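PDB 2VOA: exodeoxyribonuclease III from Archaeoglobus fulgidus, which cleaves DNA at abasic sites as an AP endonuclease, probably with magnesium or manganese ions, and may also act as a 3'-5' exonuclease on double-stranded DNA. Local coordinates for residues D155-D160 and R211-R216; K190-E195 and C230-A235. The protein carries 1 engineered substitution. All blocks are in the same frame, centred on the assembly; numbering follows the deposited sequence.

Contact 1 (D155-D160 and R211-R216); sequences DVHSPD and RGLGWR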
ATOM      1  N   ASP A 155     -19.543 -26.421   2.116  1.00 27.27           N
ATOM      2  CA  ASP A 155     -18.879 -25.266   1.493  1.00 28.01           C
ATOM      3  C   ASP A 155     -18.903 -23.982   2.325  1.00 28.23           C
ATOM      4  O   ASP A 155     -18.348 -22.964   1.911  1.00 28.15           O
ATOM      5  CB  ASP A 155     -19.485 -24.983   0.108  1.00 28.02           C
ATOM      6  CG  ASP A 155     -19.276 -26.128  -0.855  1.00 29.53           C
ATOM      7  OD1 ASP A 155     -20.282 -26.726  -1.285  1.00 29.95           O
ATOM      8  OD2 ASP A 155     -18.097 -26.456  -1.154  1.00 28.79           O
ATOM      9  N   VAL A 156     -19.528 -24.037   3.495  1.00 28.08           N
ATOM     10  CA  VAL A 156     -19.583 -22.875   4.398  1.00 29.05           C
ATOM     11  C   VAL A 156     -19.253 -23.319   5.833  1.00 29.39           C
ATOM     12  O   VAL A 156     -19.508 -24.475   6.228  1.00 29.40           O
ATOM     13  CB  VAL A 156     -20.983 -22.125   4.368  1.00 28.75           C
ATOM     14  CG1 VAL A 156     -21.344 -21.654   2.963  1.00 30.92           C
ATOM     15  CG2 VAL A 156     -22.107 -22.966   4.969  1.00 30.91           C
ATOM     16  N   HIS A 157     -18.689 -22.410   6.617  1.00 30.60           N
ATOM     17  CA  HIS A 157     -18.306 -22.768   7.989  1.00 31.61           C
ATOM     18  C   HIS A 157     -19.491 -23.018   8.944  1.00 31.63           C
ATOM     19  O   HIS A 157     -19.368 -23.800   9.902  1.00 31.82           O
ATOM     20  CB  HIS A 157     -17.340 -21.724   8.577  1.00 32.29           C
ATOM     21  CG  HIS A 157     -17.888 -20.330   8.596  1.00 34.42           C
ATOM     22  ND1 HIS A 157     -18.852 -19.920   9.490  1.00 37.55           N
ATOM     23  CD2 HIS A 157     -17.592 -19.248   7.841  1.00 34.85           C
ATOM     24  CE1 HIS A 157     -19.141 -18.648   9.272  1.00 38.01           C
ATOM     25  NE2 HIS A 157     -18.383 -18.215   8.280  1.00 36.62           N
ATOM     26  N   SER A 158     -20.623 -22.354   8.698  1.00 32.66           N
ATOM     27  CA  SER A 158     -21.781 -22.383   9.618  1.00 33.07           C
ATOM     28  C   SER A 158     -23.110 -22.456   8.860  1.00 33.60           C
ATOM     29  O   SER A 158     -23.880 -21.483   8.837  1.00 33.09           O
ATOM     30  CB  SER A 158     -21.786 -21.149  10.533  1.00 33.36           C
ATOM     31  OG  SER A 158     -20.595 -21.062  11.293  1.00 34.82           O
ATOM     32  N   PRO A 159     -23.392 -23.607   8.224  1.00 33.96           N
ATOM     33  CA  PRO A 159     -24.583 -23.708   7.368  1.00 34.22           C
ATOM     34  C   PRO A 159     -25.878 -23.345   8.103  1.00 34.71           C
ATOM     35  O   PRO A 159     -26.766 -22.730   7.518  1.00 34.87           O
ATOM     36  CB  PRO A 159     -24.601 -25.186   6.930  1.00 34.57           C
ATOM     37  CG  PRO A 159     -23.590 -25.889   7.775  1.00 34.49           C
ATOM     38  CD  PRO A 159     -22.598 -24.850   8.231  1.00 34.29           C
ATOM     39  N   ASP A 160     -25.944 -23.692   9.383  1.00 34.87           N
ATOM     40  CA  ASP A 160     -27.114 -23.436  10.213  1.00 35.76           C
ATOM     41  C   ASP A 160     -27.451 -21.943  10.365  1.00 35.94           C
ATOM     42  O   ASP A 160     -28.612 -21.591  10.616  1.00 37.06           O
ATOM     43  CB  ASP A 160     -26.927 -24.083  11.599  1.00 35.99           C
ATOM     44  CG  ASP A 160     -25.584 -23.721  12.263  1.00 38.25           C
ATOM     45  OD1 ASP A 160     -24.514 -23.768  11.595  1.00 43.19           O
ATOM     46  OD2 ASP A 160     -25.602 -23.417  13.483  1.00 42.86           O
ATOM     47  N   ARG A 211      -9.367 -20.119  12.868  1.00 36.65           N
ATOM     48  CA  ARG A 211     -10.599 -20.708  13.409  1.00 37.17           C
ATOM     49  C   ARG A 211     -11.552 -21.309  12.380  1.00 36.54           C
ATOM     50  O   ARG A 211     -12.691 -21.664  12.712  1.00 36.50           O
ATOM     51  CB  ARG A 211     -11.327 -19.762  14.349  1.00 38.01           C
ATOM     52  CG  ARG A 211     -11.481 -18.364  13.873  1.00 39.89           C
ATOM     53  CD  ARG A 211     -11.270 -17.445  15.067  1.00 41.03           C
ATOM     54  NE  ARG A 211     -11.874 -16.137  14.839  1.00 44.93           N
ATOM     55  CZ  ARG A 211     -13.119 -15.801  15.179  1.00 46.21           C
ATOM     56  NH1 ARG A 211     -13.923 -16.677  15.777  1.00 46.22           N
ATOM     57  NH2 ARG A 211     -13.565 -14.578  14.908  1.00 46.96           N
ATOM     58  N   GLY A 212     -11.066 -21.416  11.149  1.00 35.81           N
ATOM     59  CA  GLY A 212     -11.773 -22.098  10.059  1.00 34.73           C
ATOM     60  C   GLY A 212     -13.046 -21.390   9.626  1.00 34.40           C
ATOM     61  O   GLY A 212     -14.029 -22.041   9.252  1.00 35.22           O
ATOM     62  N   LEU A 213     -13.033 -20.059   9.666  1.00 32.59           N
ATOM     63  CA  LEU A 213     -14.208 -19.268   9.283  1.00 31.30           C
ATOM     64  C   LEU A 213     -14.064 -18.825   7.834  1.00 30.80           C
ATOM     65  O   LEU A 213     -13.789 -17.654   7.532  1.00 29.65           O
ATOM     66  CB  LEU A 213     -14.399 -18.072  10.226  1.00 30.70           C
ATOM     67  CG  LEU A 213     -14.614 -18.393  11.716  1.00 31.72           C
ATOM     68  CD1 LEU A 213     -14.672 -17.091  12.483  1.00 30.62           C
ATOM     69  CD2 LEU A 213     -15.887 -19.197  11.894  1.00 32.90           C
ATOM     70  N   GLY A 214     -14.237 -19.792   6.938  1.00 29.42           N
ATOM     71  CA  GLY A 214     -14.150 -19.547   5.512  1.00 29.24           C
ATOM     72  C   GLY A 214     -15.361 -20.051   4.748  1.00 29.62           C
ATOM     73  O   GLY A 214     -16.300 -20.640   5.337  1.00 28.42           O
ATOM     74  N   TRP A 215     -15.308 -19.790   3.439  1.00 29.42           N
ATOM     75  CA  TRP A 215     -16.327 -20.168   2.442  1.00 30.59           C
ATOM     76  C   TRP A 215     -15.667 -20.803   1.243  1.00 30.01           C
ATOM     77  O   TRP A 215     -14.491 -20.544   0.945  1.00 28.66           O
ATOM     78  CB  TRP A 215     -17.047 -18.916   1.900  1.00 32.72           C
ATOM     79  CG  TRP A 215     -17.739 -18.091   2.890  1.00 35.12           C
ATOM     80  CD1 TRP A 215     -17.165 -17.338   3.889  1.00 35.83           C
ATOM     81  CD2 TRP A 215     -19.149 -17.882   2.988  1.00 36.79           C
ATOM     82  NE1 TRP A 215     -18.136 -16.697   4.600  1.00 38.63           N
ATOM     83  CE2 TRP A 215     -19.362 -17.008   4.074  1.00 37.83           C
ATOM     84  CE3 TRP A 215     -20.257 -18.354   2.263  1.00 38.68           C
ATOM     85  CZ2 TRP A 215     -20.648 -16.589   4.471  1.00 38.79           C
ATOM     86  CZ3 TRP A 215     -21.560 -17.934   2.678  1.00 37.32           C
ATOM     87  CH2 TRP A 215     -21.721 -17.065   3.754  1.00 37.52           C
ATOM     88  N   ARG A 216     -16.421 -21.639   0.522  1.00 28.46           N
ATOM     89  CA  ARG A 216     -15.900 -22.216  -0.722  1.00 29.36           C
ATOM     90  C   ARG A 216     -16.909 -21.889  -1.838  1.00 29.40           C
ATOM     91  O   ARG A 216     -17.798 -22.699  -2.174  1.00 28.83           O
ATOM     92  CB  ARG A 216     -15.636 -23.733  -0.571  1.00 29.65           C
ATOM     93  CG  ARG A 216     -14.614 -24.288  -1.618  1.00 29.27           C
ATOM     94  CD  ARG A 216     -15.181 -24.326  -3.038  1.00 29.94           C
ATOM     95  NE  ARG A 216     -16.233 -25.334  -3.120  1.00 27.87           N
ATOM     96  CZ  ARG A 216     -16.542 -26.046  -4.203  1.00 30.68           C
ATOM     97  NH1 ARG A 216     -15.906 -25.846  -5.372  1.00 31.33           N
ATOM     98  NH2 ARG A 216     -17.491 -26.968  -4.112  1.00 29.76           N
TER
HETATM   99  O   HOH W   1     -19.489 -29.006  -2.524  1.00 21.10           O

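Contact 2 (K190-E195 and C230-A235); sequences KIHPNE and CVDCYA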
ATOM      1  N   LYS A 190     -14.811 -34.312  -6.501  1.00 29.03           N
ATOM      2  CA  LYS A 190     -14.312 -35.620  -6.954  1.00 28.82           C
ATOM      3  C   LYS A 190     -13.128 -36.085  -6.094  1.00 28.19           C
ATOM      4  O   LYS A 190     -13.047 -37.262  -5.692  1.00 28.66           O
ATOM      5  CB  LYS A 190     -13.883 -35.525  -8.427  1.00 28.99           C
ATOM      6  CG  LYS A 190     -13.439 -36.864  -9.036  1.00 29.34           C
ATOM      7  CD  LYS A 190     -12.882 -36.741 -10.465  1.00 30.81           C
ATOM      8  CE  LYS A 190     -12.650 -38.151 -11.015  1.00 34.36           C
ATOM      9  NZ  LYS A 190     -11.459 -38.194 -11.894  1.00 39.27           N
ATOM     10  N   ILE A 191     -12.226 -35.148  -5.799  1.00 27.53           N
ATOM     11  CA  ILE A 191     -10.958 -35.470  -5.144  1.00 27.39           C
ATOM     12  C   ILE A 191     -11.075 -35.397  -3.616  1.00 27.35           C
ATOM     13  O   ILE A 191     -10.458 -36.198  -2.905  1.00 27.12           O
ATOM     14  CB  ILE A 191      -9.817 -34.521  -5.644  1.00 27.82           C
ATOM     15  CG1 ILE A 191      -9.660 -34.612  -7.165  1.00 27.68           C
ATOM     16  CG2 ILE A 191      -8.468 -34.861  -4.970  1.00 28.70           C
ATOM     17  CD1 ILE A 191      -9.403 -36.049  -7.725  1.00 27.89           C
ATOM     18  N   HIS A 192     -11.841 -34.404  -3.153  1.00 27.44           N
ATOM     19  CA  HIS A 192     -11.973 -34.080  -1.727  1.00 27.70           C
ATOM     20  C   HIS A 192     -13.433 -33.974  -1.315  1.00 27.27           C
ATOM     21  O   HIS A 192     -13.881 -32.919  -0.871  1.00 26.33           O
ATOM     22  CB  HIS A 192     -11.254 -32.775  -1.406  1.00 27.97           C
ATOM     23  CG  HIS A 192      -9.769 -32.871  -1.508  1.00 30.03           C
ATOM     24  ND1 HIS A 192      -8.993 -33.546  -0.589  1.00 32.60           N
ATOM     25  CD2 HIS A 192      -8.916 -32.394  -2.447  1.00 30.05           C
ATOM     26  CE1 HIS A 192      -7.721 -33.462  -0.946  1.00 32.96           C
ATOM     27  NE2 HIS A 192      -7.648 -32.760  -2.064  1.00 30.44           N
ATOM     28  N   PRO A 193     -14.174 -35.081  -1.441  1.00 27.07           N
ATOM     29  CA  PRO A 193     -15.579 -35.031  -1.045  1.00 27.39           C
ATOM     30  C   PRO A 193     -15.720 -34.787   0.461  1.00 27.08           C
ATOM     31  O   PRO A 193     -14.890 -35.266   1.263  1.00 26.21           O
ATOM     32  CB  PRO A 193     -16.090 -36.442  -1.382  1.00 26.86           C
ATOM     33  CG  PRO A 193     -14.846 -37.316  -1.313  1.00 27.56           C
ATOM     34  CD  PRO A 193     -13.776 -36.427  -1.897  1.00 27.27           C
ATOM     35  N   ASN A 194     -16.754 -34.033   0.842  1.00 27.38           N
ATOM     36  CA  ASN A 194     -17.113 -33.882   2.268  1.00 27.38           C
ATOM     37  C   ASN A 194     -15.972 -33.457   3.190  1.00 27.51           C
ATOM     38  O   ASN A 194     -15.822 -33.989   4.298  1.00 27.87           O
ATOM     39  CB  ASN A 194     -17.768 -35.169   2.778  1.00 27.83           C
ATOM     40  CG  ASN A 194     -19.038 -35.483   2.034  1.00 26.78           C
ATOM     41  OD1 ASN A 194     -19.770 -34.571   1.667  1.00 27.18           O
ATOM     42  ND2 ASN A 194     -19.282 -36.741   1.769  1.00 26.67           N
ATOM     43  N   GLU A 195     -15.176 -32.503   2.717  1.00 28.73           N
ATOM     44  CA  GLU A 195     -13.989 -32.067   3.445  1.00 29.62           C
ATOM     45  C   GLU A 195     -13.980 -30.542   3.490  1.00 29.42           C
ATOM     46  O   GLU A 195     -14.274 -29.880   2.498  1.00 29.17           O
ATOM     47  CB  GLU A 195     -12.734 -32.602   2.756  1.00 29.98           C
ATOM     48  CG  GLU A 195     -11.424 -32.373   3.495  1.00 30.97           C
ATOM     49  CD  GLU A 195     -10.222 -32.981   2.750  1.00 31.98           C
ATOM     50  OE1 GLU A 195     -10.413 -33.807   1.827  1.00 33.21           O
ATOM     51  OE2 GLU A 195      -9.092 -32.604   3.102  1.00 35.26           O
ATOM     52  N   CYS A 230      -9.460 -36.036 -14.137  1.00 28.67           N
ATOM     53  CA  CYS A 230      -8.995 -35.192 -13.029  1.00 28.40           C
ATOM     54  C   CYS A 230      -8.336 -36.065 -11.973  1.00 29.24           C
ATOM     55  O   CYS A 230      -8.992 -36.978 -11.445  1.00 29.34           O
ATOM     56  CB  CYS A 230     -10.125 -34.381 -12.383  1.00 29.20           C
ATOM     57  SG  CYS A 230      -9.487 -33.290 -11.100  1.00 31.36           S
ATOM     58  N   VAL A 231      -7.062 -35.795 -11.682  1.00 28.48           N
ATOM     59  CA  VAL A 231      -6.302 -36.599 -10.718  1.00 29.31           C
ATOM     60  C   VAL A 231      -5.983 -35.863  -9.406  1.00 29.64           C
ATOM     61  O   VAL A 231      -5.593 -36.495  -8.417  1.00 29.70           O
ATOM     62  CB  VAL A 231      -5.013 -37.180 -11.344  1.00 29.11           C
ATOM     63  CG1 VAL A 231      -5.351 -38.231 -12.406  1.00 29.63           C
ATOM     64  CG2 VAL A 231      -4.138 -36.054 -11.894  1.00 30.76           C
ATOM     65  N   ASP A 232      -6.161 -34.550  -9.397  1.00 29.66           N
ATOM     66  CA  ASP A 232      -5.956 -33.760  -8.176  1.00 29.00           C
ATOM     67  C   ASP A 232      -6.704 -32.428  -8.261  1.00 29.39           C
ATOM     68  O   ASP A 232      -7.005 -31.944  -9.350  1.00 29.64           O
ATOM     69  CB  ASP A 232      -4.471 -33.513  -7.939  1.00 29.45           C
ATOM     70  CG  ASP A 232      -4.154 -33.214  -6.464  1.00 31.29           C
ATOM     71  OD1 ASP A 232      -5.065 -33.319  -5.591  1.00 30.70           O
ATOM     72  OD2 ASP A 232      -2.982 -32.910  -6.180  1.00 32.85           O
ATOM     73  N   CYS A 233      -7.048 -31.876  -7.095  1.00 28.95           N
ATOM     74  CA  CYS A 233      -7.667 -30.573  -7.004  1.00 29.49           C
ATOM     75  C   CYS A 233      -7.479 -30.142  -5.560  1.00 30.04           C
ATOM     76  O   CYS A 233      -7.652 -30.949  -4.638  1.00 30.25           O
ATOM     77  CB  CYS A 233      -9.145 -30.632  -7.363  1.00 29.69           C
ATOM     78  SG  CYS A 233      -9.976 -29.014  -7.391  1.00 31.25           S
ATOM     79  N   TYR A 234      -7.072 -28.898  -5.374  1.00 30.03           N
ATOM     80  CA  TYR A 234      -6.791 -28.392  -4.035  1.00 30.34           C
ATOM     81  C   TYR A 234      -6.804 -26.870  -4.029  1.00 31.06           C
ATOM     82  O   TYR A 234      -6.651 -26.233  -5.077  1.00 31.02           O
ATOM     83  CB  TYR A 234      -5.419 -28.890  -3.555  1.00 31.56           C
ATOM     84  CG  TYR A 234      -4.295 -28.646  -4.551  1.00 31.48           C
ATOM     85  CD1 TYR A 234      -3.558 -27.457  -4.530  1.00 33.17           C
ATOM     86  CD2 TYR A 234      -3.979 -29.609  -5.531  1.00 33.85           C
ATOM     87  CE1 TYR A 234      -2.515 -27.234  -5.452  1.00 32.35           C
ATOM     88  CE2 TYR A 234      -2.954 -29.394  -6.461  1.00 33.77           C
ATOM     89  CZ  TYR A 234      -2.219 -28.216  -6.411  1.00 33.45           C
ATOM     90  OH  TYR A 234      -1.210 -28.041  -7.341  1.00 34.59           O
ATOM     91  N   ALA A 235      -6.995 -26.306  -2.839  1.00 31.39           N
ATOM     92  CA  ALA A 235      -6.885 -24.870  -2.620  1.00 31.87           C
ATOM     93  C   ALA A 235      -5.513 -24.588  -2.043  1.00 31.65           C
ATOM     94  O   ALA A 235      -5.068 -25.277  -1.125  1.00 33.39           O
ATOM     95  CB  ALA A 235      -8.004 -24.351  -1.681  1.00 32.06           C
TER
HETATM   96  O   HOH W   2      -5.139 -32.686  -2.961  1.00 26.22           O

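Contact 1 (D155-D160 and R211-R216)
Val156 and Trp215 form a single antiparallel beta bridge as a non-hydrogen-bonded pair, flanked by a bond from Arg216 N to Asp155 O (2.7 Å) and a weak one from His157 N to Gly214 O. Beside the bridge, Val156 CG1 packs against Trp215 CE3 at 3.5 Å. His157 suits its place because its flat ring can use a face and its edge at once. Its chi1 (58°) sets CG between the backbone N and the carbonyl carbon, and chi2 (74°) then turns the ring so that the CD2 edge comes 3.1 Å from Gly214 O. Leu213 CD2 lies over one face, 4.0 Å from the centroid of the His157 ring, in a CH-pi contact. His157 also turns an edge toward the five-membered ring of Trp215, an offset edge-to-face pair with planes at 81°, while its ND1 shares a hydrogen bond with Ser158 OG. Gly212, whose O approaches His157 CB, has a positive phi, which by itself favours glycine. At the other end, Asp155 OD2 lies in the guanidinium plane and takes Arg216 NE (2.9 Å) and NH2 (3.1 Å) from above one face of its own carboxylate plane. Arg189 makes a second salt bridge to OD2 and Asp186 one to Arg216 NH2, so the buried charges would largely offset each other. Arg216 NH1 bonds to the backbone O of Asp218, a residue predicted to matter for catalysis. Trp215 also meets the rings of His165 and Phe200; the Phe200 and Trp215 pair is consistent with the aromatic wall of the abasic-site pocket of ExoIII-like AP endonucleases.

Contact 2 (K190-E195 and C230-A235)
Ile191, in the last turn of helix 187-191, points its side chain at the strand 230-235. Its CB lies 4.1 Å from Cys233 N, and from there the two branches part. CG2 turns to the carboxylate of Asp232, 3.8 Å from OD1. CG1, anti to the carbonyl carbon (chi1 -58°), rests 4.0 Å from Cys233 CB and 4.2 Å from Cys230 SG. The tip, CD1, ends 3.8 Å from Val231 C, against the strand backbone. A beta-branched aliphatic residue suits this place, since it spreads over backbone and cysteine side chains together. An alanine here would probably open a gap beside Cys230 SG and Cys233 CB and leave the helix end less firmly seated on the strand. Polar contacts lie on both sides of Ile191. Lys190, extended as far as CE, runs back from the helix's C-terminal end, and its NZ donates to a lone pair of Cys230 O at 2.8 Å while also bonding to Ala227 O. His192, just beyond the helix, sets the edge of its ring against the strand, with CD2 only 2.9 Å from Cys233 O. Its NE2 is 2.7 Å from a water that donates to Asp232 OD1, and its ND1 donates to Glu195 OE1 across a type II beta turn, a pair of bonds that would fix the ring's rotation. Strand 230-235 is the outermost strand of its sheet in this chain; it pairs with strand 251-255, where Val231 and Asp232 both face Val254 in a classic beta bulge. The bulge would help explain why Cys230 and Cys233, three residues apart, both reach helix 187-191, where each touches Val187.

From the N terminus, the chain reaches 155-160 in the loop after strand 141-144, then passes helix 170-180 and strand 185-186 to helix 187-191, whose end opens contact 2. The loop begun at 155-160 closes at 211-216, just before strand 218-222; the one begun at 190-195 closes later, at strand 230-235. The two contacts therefore cross. Contact 1 joins two loops, whereas contact 2 ties the helix following one sheet's outermost strand to an outermost strand of the other sheet. Their centres are about 17 Å apart and they do not touch, but Arg189 bridges them, holding Asp155 by a salt bridge and the backbone oxygens of His192 and Glu195 by hydrogen bonds.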